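Local coordinates for N utilization substance protein B (Aquifex aeolicus, PDB 3R2C) that probably acts in transcription antitermination of ribosomal RNA genes by binding the boxA antiterminator sequence, at residues G6-A11 and Y44-K49; L13-W18 and T53-I58; K48-T53 and I93-K98. One frame throughout, in Å; residues are numbered along the deposited sequence. Where two conformers were deposited one is given.

Contact 1. Residues G6-A11 and Y44-K49. With nucleotides of chain E.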
loop_
_atom_site.group_PDB
_atom_site.type_symbol
_atom_site.label_atom_id
_atom_site.label_comp_id
_atom_site.label_asym_id
_atom_site.label_seq_id
_atom_site.Cartn_x
_atom_site.Cartn_y
_atom_site.Cartn_z
ATOM N N GLY A 6 13.081 -4.468 -6.522
ATOM C CA GLY A 6 12.315 -3.435 -7.197
ATOM C C GLY A 6 10.917 -3.915 -7.568
ATOM O O GLY A 6 9.951 -3.158 -7.486
ATOM N N ALA A 7 10.799 -5.172 -7.974
ATOM C CA ALA A 7 9.492 -5.712 -8.378
ATOM C C ALA A 7 8.535 -5.779 -7.184
ATOM O O ALA A 7 7.336 -5.539 -7.325
ATOM C CB ALA A 7 9.660 -7.089 -8.992
ATOM N N ARG A 8 9.073 -6.107 -6.014
ATOM C CA ARG A 8 8.283 -6.113 -4.780
ATOM C C ARG A 8 7.818 -4.705 -4.403
ATOM O O ARG A 8 6.693 -4.525 -3.931
ATOM C CB ARG A 8 9.090 -6.741 -3.641
ATOM C CG ARG A 8 9.255 -8.238 -3.837
ATOM C CD ARG A 8 10.302 -8.851 -2.897
ATOM N NE ARG A 8 10.561 -10.243 -3.273
ATOM C CZ ARG A 8 11.769 -10.764 -3.476
ATOM N NH1 ARG A 8 12.869 -10.026 -3.288
ATOM N NH2 ARG A 8 11.881 -12.033 -3.842
ATOM N N ASP A 9 8.666 -3.703 -4.615
ATOM C CA ASP A 9 8.230 -2.326 -4.395
ATOM C C ASP A 9 7.068 -1.951 -5.339
ATOM O O ASP A 9 6.063 -1.368 -4.915
ATOM C CB ASP A 9 9.392 -1.346 -4.571
ATOM C CG ASP A 9 8.934 0.115 -4.492
ATOM O OD1 ASP A 9 8.708 0.609 -3.367
ATOM O OD2 ASP A 9 8.780 0.767 -5.550
ATOM N N THR A 10 7.192 -2.298 -6.616
ATOM C CA THR A 10 6.107 -2.039 -7.567
ATOM C C THR A 10 4.812 -2.704 -7.121
ATOM O O THR A 10 3.753 -2.072 -7.097
ATOM C CB THR A 10 6.482 -2.548 -8.969
ATOM O OG1 THR A 10 7.627 -1.821 -9.432
ATOM C CG2 THR A 10 5.327 -2.370 -9.944
ATOM N N ALA A 11 4.899 -3.985 -6.774
ATOM C CA ALA A 11 3.726 -4.757 -6.400
ATOM C C ALA A 11 3.099 -4.190 -5.123
ATOM O O ALA A 11 1.869 -4.070 -5.027
ATOM C CB ALA A 11 4.100 -6.228 -6.198
ATOM N N TYR A 44 9.235 -6.128 -14.635
ATOM C CA TYR A 44 7.855 -5.910 -15.049
ATOM C C TYR A 44 7.042 -7.206 -14.910
ATOM O O TYR A 44 5.931 -7.216 -14.366
ATOM C CB TYR A 44 7.823 -5.430 -16.500
ATOM C CG TYR A 44 6.429 -5.259 -17.057
ATOM C CD1 TYR A 44 5.757 -6.327 -17.642
ATOM C CD2 TYR A 44 5.781 -4.031 -16.994
ATOM C CE1 TYR A 44 4.476 -6.172 -18.152
ATOM C CE2 TYR A 44 4.508 -3.866 -17.502
ATOM C CZ TYR A 44 3.859 -4.942 -18.076
ATOM O OH TYR A 44 2.587 -4.786 -18.583
ATOM N N GLU A 45 7.599 -8.305 -15.400
ATOM C CA GLU A 45 6.884 -9.570 -15.380
ATOM C C GLU A 45 6.780 -10.131 -13.964
ATOM O O GLU A 45 5.746 -10.685 -13.596
ATOM C CB GLU A 45 7.535 -10.574 -16.337
ATOM C CG GLU A 45 7.247 -10.212 -17.797
ATOM C CD GLU A 45 7.527 -11.343 -18.765
ATOM O OE1 GLU A 45 8.076 -12.382 -18.339
ATOM O OE2 GLU A 45 7.194 -11.183 -19.959
ATOM N N TYR A 46 7.821 -9.967 -13.157
ATOM C CA TYR A 46 7.756 -10.475 -11.791
ATOM C C TYR A 46 6.762 -9.653 -10.950
ATOM O O TYR A 46 5.976 -10.218 -10.196
ATOM C CB TYR A 46 9.135 -10.497 -11.131
ATOM C CG TYR A 46 9.169 -11.425 -9.934
ATOM C CD1 TYR A 46 9.134 -12.801 -10.114
ATOM C CD2 TYR A 46 9.195 -10.930 -8.626
ATOM C CE1 TYR A 46 9.150 -13.667 -9.042
ATOM C CE2 TYR A 46 9.210 -11.794 -7.534
ATOM C CZ TYR A 46 9.190 -13.167 -7.757
ATOM O OH TYR A 46 9.197 -14.063 -6.708
ATOM N N ALA A 47 6.811 -8.327 -11.077
ATOM C CA ALA A 47 5.831 -7.458 -10.427
ATOM C C ALA A 47 4.403 -7.840 -10.824
ATOM O O ALA A 47 3.502 -7.884 -9.976
ATOM C CB ALA A 47 6.090 -5.994 -10.785
ATOM N N LYS A 48 4.185 -8.094 -12.112
ATOM C CA LYS A 48 2.843 -8.414 -12.600
ATOM C C LYS A 48 2.348 -9.724 -11.964
ATOM O O LYS A 48 1.171 -9.852 -11.603
ATOM C CB LYS A 48 2.849 -8.533 -14.123
ATOM C CG LYS A 48 1.493 -8.824 -14.765
ATOM C CD LYS A 48 1.661 -9.052 -16.267
ATOM C CE LYS A 48 0.464 -8.555 -17.073
ATOM N NZ LYS A 48 0.887 -7.911 -18.358
ATOM N N LYS A 49 3.257 -10.680 -11.811
ATOM C CA LYS A 49 2.927 -11.973 -11.223
ATOM C C LYS A 49 2.620 -11.863 -9.719
ATOM O O LYS A 49 1.680 -12.493 -9.235
ATOM C CB LYS A 49 4.053 -12.972 -11.460
ATOM C CG LYS A 49 3.691 -14.401 -11.071
ATOM C CD LYS A 49 4.579 -15.390 -11.791
ATOM C CE LYS A 49 6.023 -15.152 -11.440
ATOM N NZ LYS A 49 6.233 -15.341 -9.984
ATOM O "O5'" G E 1 23.379 -10.148 -5.668
ATOM C "C5'" G E 1 23.684 -8.829 -5.229
ATOM C "C4'" G E 1 23.269 -8.614 -3.796
ATOM O "O4'" G E 1 21.813 -8.644 -3.709
ATOM C "C3'" G E 1 23.752 -9.670 -2.810
ATOM O "O3'" G E 1 23.823 -9.058 -1.526
ATOM C "C2'" G E 1 22.593 -10.670 -2.849
ATOM O "O2'" G E 1 22.528 -11.566 -1.759
ATOM C "C1'" G E 1 21.408 -9.704 -2.870
ATOM N N9 G E 1 20.161 -10.251 -3.403
ATOM C C8 G E 1 19.875 -11.197 -4.363
ATOM N N7 G E 1 18.582 -11.343 -4.545
ATOM C C5 G E 1 17.996 -10.440 -3.668
ATOM C C6 G E 1 16.634 -10.122 -3.381
ATOM O O6 G E 1 15.627 -10.610 -3.877
ATOM N N1 G E 1 16.502 -9.129 -2.412
ATOM C C2 G E 1 17.562 -8.526 -1.784
ATOM N N2 G E 1 17.300 -7.593 -0.864
ATOM N N3 G E 1 18.822 -8.820 -2.030
ATOM C C4 G E 1 18.960 -9.771 -2.967
#

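Contact 2. Residues L13-W18 and T53-I58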
loop_
_atom_site.group_PDB
_atom_site.type_symbol
_atom_site.label_atom_id
_atom_site.label_comp_id
_atom_site.label_asym_id
_atom_site.label_seq_id
_atom_site.Cartn_x
_atom_site.Cartn_y
_atom_site.Cartn_z
ATOM N N LEU A 13 3.219 -1.070 -4.079
ATOM C CA LEU A 13 2.582 0.198 -4.424
ATOM C C LEU A 13 1.223 -0.046 -5.060
ATOM O O LEU A 13 0.264 0.699 -4.805
ATOM C CB LEU A 13 3.468 1.026 -5.371
ATOM C CG LEU A 13 4.784 1.493 -4.725
ATOM C CD1 LEU A 13 5.628 2.328 -5.686
ATOM C CD2 LEU A 13 4.515 2.285 -3.442
ATOM N N VAL A 14 1.132 -1.088 -5.880
ATOM C CA VAL A 14 -0.135 -1.395 -6.529
ATOM C C VAL A 14 -1.176 -1.866 -5.508
ATOM O O VAL A 14 -2.294 -1.375 -5.520
ATOM C CB VAL A 14 0.024 -2.381 -7.711
ATOM C CG1 VAL A 14 -1.351 -2.778 -8.281
ATOM C CG2 VAL A 14 0.883 -1.730 -8.831
ATOM N N LEU A 15 -0.801 -2.783 -4.619
ATOM C CA LEU A 15 -1.714 -3.275 -3.596
ATOM C C LEU A 15 -2.147 -2.140 -2.669
ATOM O O LEU A 15 -3.302 -2.061 -2.288
ATOM C CB LEU A 15 -1.051 -4.399 -2.777
ATOM C CG LEU A 15 -0.734 -5.674 -3.574
ATOM C CD1 LEU A 15 -0.055 -6.748 -2.699
ATOM C CD2 LEU A 15 -2.006 -6.243 -4.221
ATOM N N TYR A 16 -1.210 -1.265 -2.318
ATOM C CA TYR A 16 -1.487 -0.115 -1.464
ATOM C C TYR A 16 -2.533 0.785 -2.132
ATOM O O TYR A 16 -3.547 1.147 -1.518
ATOM C CB TYR A 16 -0.169 0.617 -1.168
ATOM C CG TYR A 16 -0.270 1.983 -0.495
ATOM C CD1 TYR A 16 -0.405 2.100 0.886
ATOM C CD2 TYR A 16 -0.188 3.148 -1.242
ATOM C CE1 TYR A 16 -0.473 3.350 1.499
ATOM C CE2 TYR A 16 -0.245 4.389 -0.645
ATOM C CZ TYR A 16 -0.393 4.487 0.725
ATOM O OH TYR A 16 -0.473 5.734 1.304
ATOM N N ARG A 17 -2.330 1.109 -3.407
ATOM C CA ARG A 17 -3.304 1.924 -4.138
ATOM C C ARG A 17 -4.654 1.250 -4.303
ATOM O O ARG A 17 -5.703 1.898 -4.250
ATOM C CB ARG A 17 -2.775 2.265 -5.526
ATOM C CG ARG A 17 -2.004 3.539 -5.537
ATOM C CD ARG A 17 -1.278 3.739 -6.844
ATOM N NE ARG A 17 -0.071 4.516 -6.618
ATOM C CZ ARG A 17 0.587 5.171 -7.564
ATOM N NH1 ARG A 17 0.143 5.159 -8.810
ATOM N NH2 ARG A 17 1.669 5.854 -7.241
ATOM N N TRP A 18 -4.626 -0.054 -4.521
ATOM C CA TRP A 18 -5.851 -0.832 -4.715
ATOM C C TRP A 18 -6.676 -0.769 -3.427
ATOM O O TRP A 18 -7.890 -0.552 -3.453
ATOM C CB TRP A 18 -5.458 -2.269 -5.036
ATOM C CG TRP A 18 -6.584 -3.206 -5.315
ATOM C CD1 TRP A 18 -7.697 -2.967 -6.059
ATOM C CD2 TRP A 18 -6.682 -4.558 -4.863
ATOM N NE1 TRP A 18 -8.483 -4.090 -6.103
ATOM C CE2 TRP A 18 -7.877 -5.086 -5.374
ATOM C CE3 TRP A 18 -5.865 -5.377 -4.084
ATOM C CZ2 TRP A 18 -8.290 -6.385 -5.118
ATOM C CZ3 TRP A 18 -6.271 -6.666 -3.825
ATOM C CH2 TRP A 18 -7.466 -7.164 -4.350
ATOM N N THR A 53 -1.091 -12.578 -8.278
ATOM C CA THR A 53 -1.204 -13.644 -7.290
ATOM C C THR A 53 -1.932 -13.159 -6.044
ATOM O O THR A 53 -2.855 -13.823 -5.563
ATOM C CB THR A 53 0.187 -14.172 -6.863
ATOM O OG1 THR A 53 0.846 -14.754 -7.988
ATOM C CG2 THR A 53 0.063 -15.215 -5.762
ATOM N N ALA A 54 -1.519 -12.004 -5.530
ATOM C CA ALA A 54 -2.155 -11.415 -4.350
ATOM C C ALA A 54 -3.626 -11.118 -4.611
ATOM O O ALA A 54 -4.477 -11.349 -3.754
ATOM C CB ALA A 54 -1.437 -10.123 -3.929
ATOM N N VAL A 55 -3.926 -10.573 -5.784
ATOM C CA VAL A 55 -5.304 -10.188 -6.092
ATOM C C VAL A 55 -6.203 -11.420 -6.219
ATOM O O VAL A 55 -7.302 -11.482 -5.655
ATOM C CB VAL A 55 -5.381 -9.383 -7.398
ATOM C CG1 VAL A 55 -6.838 -9.341 -7.921
ATOM C CG2 VAL A 55 -4.825 -7.978 -7.202
ATOM N N ARG A 56 -5.726 -12.415 -6.951
ATOM C CA ARG A 56 -6.510 -13.619 -7.191
ATOM C C ARG A 56 -6.718 -14.468 -5.923
ATOM O O ARG A 56 -7.668 -15.248 -5.843
ATOM C CB ARG A 56 -5.860 -14.455 -8.298
ATOM C CG ARG A 56 -6.314 -15.914 -8.330
ATOM C CD ARG A 56 -5.628 -16.701 -9.441
ATOM N NE ARG A 56 -4.566 -17.555 -8.917
ATOM C CZ ARG A 56 -3.268 -17.373 -9.142
ATOM N NH1 ARG A 56 -2.844 -16.370 -9.904
ATOM N NH2 ARG A 56 -2.389 -18.212 -8.607
ATOM N N HIS A 57 -5.824 -14.338 -4.948
ATOM C CA HIS A 57 -5.962 -15.076 -3.695
ATOM C C HIS A 57 -6.254 -14.180 -2.485
ATOM O O HIS A 57 -6.058 -14.576 -1.335
ATOM C CB HIS A 57 -4.685 -15.875 -3.462
ATOM C CG HIS A 57 -4.456 -16.922 -4.501
ATOM N ND1 HIS A 57 -5.248 -18.046 -4.606
ATOM C CD2 HIS A 57 -3.536 -17.017 -5.488
ATOM C CE1 HIS A 57 -4.824 -18.788 -5.612
ATOM N NE2 HIS A 57 -3.782 -18.189 -6.161
ATOM N N ILE A 58 -6.774 -12.989 -2.734
ATOM C CA ILE A 58 -6.846 -11.980 -1.681
ATOM C C ILE A 58 -7.674 -12.430 -0.456
ATOM O O ILE A 58 -7.295 -12.137 0.676
ATOM C CB ILE A 58 -7.368 -10.640 -2.232
ATOM C CG1 ILE A 58 -7.149 -9.506 -1.215
ATOM C CG2 ILE A 58 -8.838 -10.761 -2.637
ATOM C CD1 ILE A 58 -5.682 -9.271 -0.858
#

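Contact 3. Residues K48-T53 and I93-K98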
loop_
_atom_site.group_PDB
_atom_site.type_symbol
_atom_site.label_atom_id
_atom_site.label_comp_id
_atom_site.label_asym_id
_atom_site.label_seq_id
_atom_site.Cartn_x
_atom_site.Cartn_y
_atom_site.Cartn_z
ATOM N N LYS A 48 4.185 -8.094 -12.112
ATOM C CA LYS A 48 2.843 -8.414 -12.600
ATOM C C LYS A 48 2.348 -9.724 -11.964
ATOM O O LYS A 48 1.171 -9.852 -11.603
ATOM C CB LYS A 48 2.849 -8.533 -14.123
ATOM C CG LYS A 48 1.493 -8.824 -14.765
ATOM C CD LYS A 48 1.661 -9.052 -16.267
ATOM C CE LYS A 48 0.464 -8.555 -17.073
ATOM N NZ LYS A 48 0.887 -7.911 -18.358
ATOM N N LYS A 49 3.257 -10.680 -11.811
ATOM C CA LYS A 49 2.927 -11.973 -11.223
ATOM C C LYS A 49 2.620 -11.863 -9.719
ATOM O O LYS A 49 1.680 -12.493 -9.235
ATOM C CB LYS A 49 4.053 -12.972 -11.460
ATOM C CG LYS A 49 3.691 -14.401 -11.071
ATOM C CD LYS A 49 4.579 -15.390 -11.791
ATOM C CE LYS A 49 6.023 -15.152 -11.440
ATOM N NZ LYS A 49 6.233 -15.341 -9.984
ATOM N N LEU A 50 3.393 -11.055 -8.992
ATOM C CA LEU A 50 3.122 -10.799 -7.574
ATOM C C LEU A 50 1.748 -10.180 -7.403
ATOM O O LEU A 50 0.971 -10.628 -6.563
ATOM C CB LEU A 50 4.158 -9.851 -6.966
ATOM C CG LEU A 50 5.571 -10.412 -6.853
ATOM C CD1 LEU A 50 6.573 -9.283 -6.503
ATOM C CD2 LEU A 50 5.601 -11.521 -5.817
ATOM N N VAL A 51 1.457 -9.150 -8.192
ATOM C CA VAL A 51 0.162 -8.470 -8.098
ATOM C C VAL A 51 -0.958 -9.429 -8.472
ATOM O O VAL A 51 -1.968 -9.531 -7.765
ATOM C CB VAL A 51 0.092 -7.201 -8.984
ATOM C CG1 VAL A 51 -1.350 -6.678 -9.061
ATOM C CG2 VAL A 51 1.014 -6.115 -8.425
ATOM N N ASP A 52 -0.787 -10.153 -9.569
ATOM C CA ASP A 52 -1.846 -11.069 -10.015
ATOM C C ASP A 52 -2.140 -12.134 -8.956
ATOM O O ASP A 52 -3.297 -12.531 -8.753
ATOM C CB ASP A 52 -1.470 -11.752 -11.336
ATOM C CG ASP A 52 -1.507 -10.794 -12.521
ATOM O OD1 ASP A 52 -2.057 -9.676 -12.377
ATOM O OD2 ASP A 52 -0.993 -11.165 -13.600
ATOM N N THR A 53 -1.091 -12.578 -8.278
ATOM C CA THR A 53 -1.204 -13.644 -7.290
ATOM C C THR A 53 -1.932 -13.159 -6.044
ATOM O O THR A 53 -2.855 -13.823 -5.563
ATOM C CB THR A 53 0.187 -14.172 -6.863
ATOM O OG1 THR A 53 0.846 -14.754 -7.988
ATOM C CG2 THR A 53 0.063 -15.215 -5.762
ATOM N N ILE A 93 3.987 -18.045 0.232
ATOM C CA ILE A 93 3.076 -19.176 0.293
ATOM C C ILE A 93 2.516 -19.526 -1.062
ATOM O O ILE A 93 2.626 -20.664 -1.500
ATOM C CB ILE A 93 1.943 -18.920 1.282
ATOM C CG1 ILE A 93 2.533 -18.822 2.690
ATOM C CG2 ILE A 93 0.892 -20.034 1.198
ATOM C CD1 ILE A 93 1.522 -18.941 3.796
ATOM N N PHE A 94 1.930 -18.554 -1.741
ATOM C CA PHE A 94 1.227 -18.864 -2.969
ATOM C C PHE A 94 2.195 -19.027 -4.144
ATOM O O PHE A 94 1.903 -19.750 -5.088
ATOM C CB PHE A 94 0.116 -17.832 -3.221
ATOM C CG PHE A 94 -1.038 -17.982 -2.275
ATOM C CD1 PHE A 94 -1.039 -17.342 -1.049
ATOM C CD2 PHE A 94 -2.105 -18.824 -2.595
ATOM C CE1 PHE A 94 -2.101 -17.505 -0.167
ATOM C CE2 PHE A 94 -3.171 -18.995 -1.726
ATOM C CZ PHE A 94 -3.174 -18.337 -0.511
ATOM N N LEU A 95 3.360 -18.397 -4.071
ATOM C CA LEU A 95 4.381 -18.634 -5.087
ATOM C C LEU A 95 5.493 -19.554 -4.556
ATOM O O LEU A 95 6.460 -19.824 -5.260
ATOM C CB LEU A 95 4.956 -17.315 -5.597
ATOM C CG LEU A 95 3.976 -16.428 -6.374
ATOM C CD1 LEU A 95 4.643 -15.112 -6.744
ATOM C CD2 LEU A 95 3.443 -17.134 -7.625
ATOM N N LYS A 96 5.349 -20.019 -3.316
ATOM C CA LYS A 96 6.279 -20.981 -2.713
ATOM C C LYS A 96 7.730 -20.544 -2.903
ATOM O O LYS A 96 8.534 -21.275 -3.488
ATOM C CB LYS A 96 6.073 -22.382 -3.316
ATOM C CG LYS A 96 4.640 -22.914 -3.230
ATOM C CD LYS A 96 4.535 -24.352 -3.757
ATOM C CE LYS A 96 3.076 -24.800 -3.879
ATOM N NZ LYS A 96 2.930 -26.280 -4.010
ATOM N N SER A 97 8.062 -19.352 -2.407
ATOM C CA SER A 97 9.381 -18.780 -2.631
ATOM C C SER A 97 10.483 -19.722 -2.168
ATOM O O SER A 97 10.403 -20.308 -1.082
ATOM C CB SER A 97 9.541 -17.457 -1.878
ATOM O OG SER A 97 10.905 -17.055 -1.867
ATOM N N LYS A 98 11.530 -19.834 -2.976
ATOM C CA LYS A 98 12.690 -20.629 -2.583
ATOM C C LYS A 98 13.763 -19.774 -1.917
ATOM O O LYS A 98 14.790 -20.295 -1.485
ATOM C CB LYS A 98 13.260 -21.376 -3.795
ATOM C CG LYS A 98 12.308 -22.435 -4.356
ATOM C CD LYS A 98 11.827 -23.375 -3.249
ATOM C CE LYS A 98 10.763 -24.350 -3.735
ATOM N NZ LYS A 98 11.339 -25.560 -4.387
#

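Contact 1. Residues G6-A11 and Y44-K49
At the RNA-binding face of the all-helical NusB fold, helix 3-21 crosses helix 41-56 on a pair of alanines, Ala-7 and Ala-47, whose CA atoms are 4.5 Å apart. The segment axes cross at -44° and come within 8.2 Å of each other, a close approach that the small side chains permit. The Ala-47 methyl is pressed against helix 3-21 from two directions: its CB lies 3.7 Å from the carbonyl O of Ala-7 and 3.8 Å from CG2 of Thr-10. That CG2 stands anti to the backbone N of Thr-10, while the hydroxyl OG1 turns to Lys-36. One turn further on, the methyl of Ala-11 comes up to the carbonyl O of Ala-47. On the other flank, Ala-7 CB meets the edge of the Tyr-46 ring, near the ring plane, 3.9 Å from CD2. Tyr-46 has CG anti to its backbone N (chi1 -161°), and its OH ends in a hydrogen bond to Glu-91. The same Glu-91 forms a salt bridge with Arg-8 NE, so the two long side chains share a carboxylate although NH2 of Arg-8 and OH of Tyr-46 are 4.4 Å apart. Arg-8 starts out pointing away from helix 41-56 and runs extended from CG to NE. Its guanidinium is gripped by three acids, with Glu-99 paired to NH2 and Asp-106 to NH1 in addition to Glu-91, an arrangement likely to hold the group's rotation next to the RNA. Base G1 of chain E comes to the guanidinium edge, where Arg-8 NH1 donates a fairly straight hydrogen bond to G1 O6, 2.9 Å long with an angle of 161° at the hydrogen.

Contact 2. Residues L13-W18 and T53-I58
Ala-54, Val-55 and Ile-58 form the surface on which Leu-15 and Trp-18 of helix 3-21 rest, an entirely apolar meeting with no hydrogen bond between the two segments. The methyl of Ala-54 sits at the forked end of Leu-15, its CB 3.8 Å from CD1 and 3.9 Å from CD2. Leu-15 also reaches Asn-83 and Leu-87 of helix 79-94, so it lies where helices 3-21, 41-56 and 79-94 meet. Val-55 follows with CG2, the branch anti to its own carbonyl carbon, laid over one face of the Trp-18 indole. This is a CH-pi contact: CG2 stands 4.0 Å from the centroid of the six-membered ring and 16° off its normal, nearest to CZ3. At Arg-56 helix 41-56 ends; His-57 leaves helical geometry and occupies the N-cap position of helix 58-66. Ile-58, just beyond the cap, meets Trp-18 tip to tip, with CG1 3.9 Å from CH2. Trp-18 has CG anti to the backbone N (chi1 -178°), which directs the indole off the helix, and Pro-25 and Leu-28 of helix 25-36 also touch it. An alanine in place of Trp-18 would probably leave Val-55 CG2 without its aromatic face and open a gap before Ile-58. Tyr-16 and Arg-17, on the same turns of helix 3-21, instead meet the chain of another protein. The arrangement is partly buried helix-helix packing of the all-helical NusB fold, in which an aromatic from the first helix packs across the turn joining helices 41-56 and 58-66.

Contact 3. Residues K48-T53 and I93-K98
The Phe-94 ring stacks with the ring of His-57, and the side chain also touches Glu-60, Ile-61 and Ile-64 of helix 58-66 and Val-89; toward residues 48-53 it is CB that makes the contact, 3.6 Å from CG2 of Thr-53. With CG anti to the carbonyl carbon (chi1 -72°), the ring leads away from Thr-53. Next in sequence, Leu-95 supplies the largest share of the contact by inserting its two methyls among three side chains. CD1 lies 3.8 Å from CD2 of Leu-50, the two leucines crossing at about a right angle, and 3.6 Å from NZ of Lys-49. CD2 packs against OG1 of Thr-53 at 3.5 Å. Lys-49 bends at chi3 and chi4, which bring CE and then NZ round to the Leu-95 methyls. The Thr-53 hydroxyl can face a hydrocarbon because its proton is spent within the helix: OG1 donates to the carbonyl O of Lys-49 (2.7 Å), tilted 33° from the carbonyl plane, and the backbone N of Thr-53 reaches the same oxygen from the opposite face. The OG1 bond is what holds the Thr-53 side chain in this rotation. Beyond Leu-95, Lys-96 takes a positive phi and the chain turns off. The contact thus packs the last turn of helix 79-94 and the residue after it against a middle turn of helix 41-56, within the all-helical NusB fold.

Helix 41-56 runs through all three contacts. Contacts 1 and 2 place successive parts of it against helix 3-21, with centres about 11 Å apart, and contact 3 uses another side of it for the end of helix 79-94. Leu-50 joins contact 3 to contact 1, its CB lying 3.7 Å from CB of Ala-11. Contacts 2 and 3 meet where His-57 CG lies 3.6 Å from Phe-94 CD2. The contacts differ in distance from the RNA: contact 1 bonds directly to G1 of chain E, the nearest atom of contact 3 is about 5 Å from the nucleic acid, and that of contact 2 about 12 Å.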